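Local coordinates for polysaccharide deacetylase-like protein (Bacillus anthracis, PDB 4V33), which is a putative zinc-binding polysaccharide deacetylase, required with a second such protein for osmotic stability and maintenance of cell shape, at residues L147-I152 / V344-T349. Sequence-based numbering, arbitrary orientation.
Sequences LMYHAI and VRIHHT. With ACT (acetate ion), chain C.
In the parallel, barrel-like β-sheet of the polysaccharide deacetylase (NodB-type) fold, strands 146-149 and 341-345 lie side by side, Leu147 pairing with Val344 and Met148 with Arg345, beside the zinc site formed by Asp206, His264 and His268. Two backbone hydrogen bonds fix the register: Met148 N donates to Val344 O (2.8 Å), and Ile346 N reaches Met148 O almost straight, at 173°. The pairing spreads apart toward Ile346, where the CA atoms of Tyr149 and Ile346 are 5.9 Å apart, and a water binds there to Met148 O, Ile346 O and His150 ND1.

Side chains alternate between the two faces. On that of Leu147 and Val344, Ile346 fills the angle between Leu147 and Tyr149: its CD1 lies 3.7 Å from Leu147 CD2, while CG1 makes a CH-pi contact over the Tyr149 ring, 24° off the normal. Phe355 of helix 352-359 packs on both Leu147 and Tyr149, whose hydroxyl is hydrogen-bonded to Gln173.

On the other face, Met148 and Arg345 run side by side, each with CG anti to its backbone N. A bend at chi3 (57°) turns the Met148 methyl onto the guanidinium, placing CE over the centre of that flat group and 3.5 Å from Arg345 CZ. His150, whose side chain comes within about 4 Å of the zinc, has its ring held at both nitrogens: ND1 meets the water, and NE2 donates to O of an acetate, probably from the crystallisation liquor, at 2.9 Å.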
loop_
_atom_site.group_PDB
_atom_site.type_symbol
_atom_site.label_atom_id
_atom_site.label_comp_id
_atom_site.label_asym_id
_atom_site.label_seq_id
_atom_site.Cartn_x
_atom_site.Cartn_y
_atom_site.Cartn_z
ATOM N N LEU A 147 0.134 8.174 -4.211
ATOM C CA LEU A 147 0.489 9.503 -4.721
ATOM C C LEU A 147 1.165 9.422 -6.077
ATOM O O LEU A 147 1.976 8.528 -6.325
ATOM C CB LEU A 147 1.444 10.188 -3.752
ATOM C CG LEU A 147 0.874 10.515 -2.369
ATOM C CD1 LEU A 147 1.993 10.856 -1.381
ATOM C CD2 LEU A 147 -0.078 11.701 -2.498
ATOM N N MET A 148 0.841 10.377 -6.948
ATOM C CA MET A 148 1.460 10.460 -8.263
ATOM C C MET A 148 2.214 11.780 -8.437
ATOM O O MET A 148 1.601 12.858 -8.476
ATOM C CB MET A 148 0.412 10.334 -9.358
ATOM C CG MET A 148 0.996 10.502 -10.765
ATOM S SD MET A 148 -0.220 10.314 -12.067
ATOM C CE MET A 148 -1.405 11.562 -11.575
ATOM N N TYR A 149 3.539 11.672 -8.515
ATOM C CA TYR A 149 4.414 12.784 -8.868
ATOM C C TYR A 149 4.986 12.593 -10.261
ATOM O O TYR A 149 4.978 11.480 -10.798
ATOM C CB TYR A 149 5.580 12.860 -7.891
ATOM C CG TYR A 149 5.213 13.277 -6.489
ATOM C CD1 TYR A 149 5.148 14.629 -6.147
ATOM C CD2 TYR A 149 4.955 12.341 -5.502
ATOM C CE1 TYR A 149 4.833 15.033 -4.878
ATOM C CE2 TYR A 149 4.630 12.734 -4.214
ATOM C CZ TYR A 149 4.579 14.077 -3.902
ATOM O OH TYR A 149 4.260 14.452 -2.621
ATOM N N HIS A 150 5.467 13.683 -10.855
ATOM C CA HIS A 150 6.202 13.627 -12.108
ATOM C C HIS A 150 7.590 14.237 -11.934
ATOM O O HIS A 150 8.510 13.547 -11.498
ATOM C CB HIS A 150 5.414 14.307 -13.225
ATOM C CG HIS A 150 4.282 13.474 -13.731
ATOM N ND1 HIS A 150 3.094 13.334 -13.045
ATOM C CD2 HIS A 150 4.175 12.697 -14.836
ATOM C CE1 HIS A 150 2.292 12.528 -13.724
ATOM N NE2 HIS A 150 2.928 12.119 -14.805
ATOM N N ALA A 151 7.743 15.518 -12.258
ATOM C CA ALA A 151 9.031 16.188 -12.108
ATOM C C ALA A 151 9.182 16.725 -10.688
ATOM O O ALA A 151 8.232 17.262 -10.116
ATOM C CB ALA A 151 9.152 17.322 -13.108
ATOM N N ILE A 152 10.366 16.539 -10.108
ATOM C CA ILE A 152 10.725 17.187 -8.846
ATOM C C ILE A 152 11.859 18.147 -9.162
ATOM O O ILE A 152 13.030 17.774 -9.196
ATOM C CB ILE A 152 11.151 16.180 -7.770
ATOM C CG1 ILE A 152 10.066 15.110 -7.577
ATOM C CG2 ILE A 152 11.429 16.907 -6.453
ATOM C CD1 ILE A 152 8.729 15.653 -7.069
ATOM N N VAL A 344 -3.684 9.590 -6.355
ATOM C CA VAL A 344 -3.867 10.978 -5.937
ATOM C C VAL A 344 -2.819 11.846 -6.635
ATOM O O VAL A 344 -1.616 11.695 -6.401
ATOM C CB VAL A 344 -3.731 11.103 -4.401
ATOM C CG1 VAL A 344 -3.870 12.565 -3.972
ATOM C CG2 VAL A 344 -4.773 10.223 -3.693
ATOM N N ARG A 345 -3.271 12.748 -7.500
ATOM C CA ARG A 345 -2.372 13.613 -8.257
ATOM C C ARG A 345 -1.875 14.774 -7.399
ATOM O O ARG A 345 -2.673 15.473 -6.784
ATOM C CB ARG A 345 -3.104 14.158 -9.482
ATOM C CG ARG A 345 -2.295 15.140 -10.303
ATOM C CD ARG A 345 -3.090 15.643 -11.518
ATOM N NE ARG A 345 -3.339 14.604 -12.514
ATOM C CZ ARG A 345 -2.471 14.250 -13.457
ATOM N NH1 ARG A 345 -1.278 14.828 -13.519
ATOM N NH2 ARG A 345 -2.793 13.299 -14.332
ATOM N N ILE A 346 -0.559 14.950 -7.340
ATOM C CA ILE A 346 0.003 16.148 -6.724
ATOM C C ILE A 346 0.353 17.171 -7.806
ATOM O O ILE A 346 0.932 16.825 -8.837
ATOM C CB ILE A 346 1.232 15.833 -5.851
ATOM C CG1 ILE A 346 0.886 14.760 -4.806
ATOM C CG2 ILE A 346 1.745 17.112 -5.185
ATOM C CD1 ILE A 346 -0.382 15.042 -4.002
ATOM N N HIS A 347 -0.026 18.428 -7.576
ATOM C CA HIS A 347 0.146 19.493 -8.558
ATOM C C HIS A 347 1.264 20.450 -8.169
ATOM O O HIS A 347 1.635 20.548 -7.000
ATOM C CB HIS A 347 -1.132 20.327 -8.642
ATOM C CG HIS A 347 -2.340 19.551 -9.062
ATOM N ND1 HIS A 347 -2.713 19.425 -10.383
ATOM C CD2 HIS A 347 -3.271 18.886 -8.338
ATOM C CE1 HIS A 347 -3.822 18.708 -10.455
ATOM N NE2 HIS A 347 -4.178 18.365 -9.230
ATOM N N HIS A 348 1.764 21.185 -9.156
ATOM C CA HIS A 348 2.714 22.270 -8.913
ATOM C C HIS A 348 2.247 23.205 -7.798
ATOM O O HIS A 348 3.051 23.680 -6.991
ATOM C CB HIS A 348 2.906 23.078 -10.199
ATOM C CG HIS A 348 3.831 24.246 -10.047
ATOM N ND1 HIS A 348 5.200 24.106 -9.948
ATOM C CD2 HIS A 348 3.584 25.575 -9.988
ATOM C CE1 HIS A 348 5.754 25.302 -9.835
ATOM N NE2 HIS A 348 4.795 26.211 -9.852
ATOM N N THR A 349 0.946 23.463 -7.761
ATOM C CA THR A 349 0.369 24.419 -6.810
ATOM C C THR A 349 -0.071 23.813 -5.469
ATOM O O THR A 349 -0.526 24.548 -4.586
ATOM C CB THR A 349 -0.866 25.113 -7.410
ATOM O OG1 THR A 349 -1.850 24.123 -7.751
ATOM C CG2 THR A 349 -0.495 25.912 -8.655
HETATM C C ACT C . 1.360 9.416 -16.911
HETATM O O ACT C . 2.391 9.684 -16.237
HETATM O OXT ACT C . 1.337 9.751 -18.125
HETATM C CH3 ACT C . 0.194 8.720 -16.290
HETATM O O HOH W 1 1.839 14.430 -10.780
#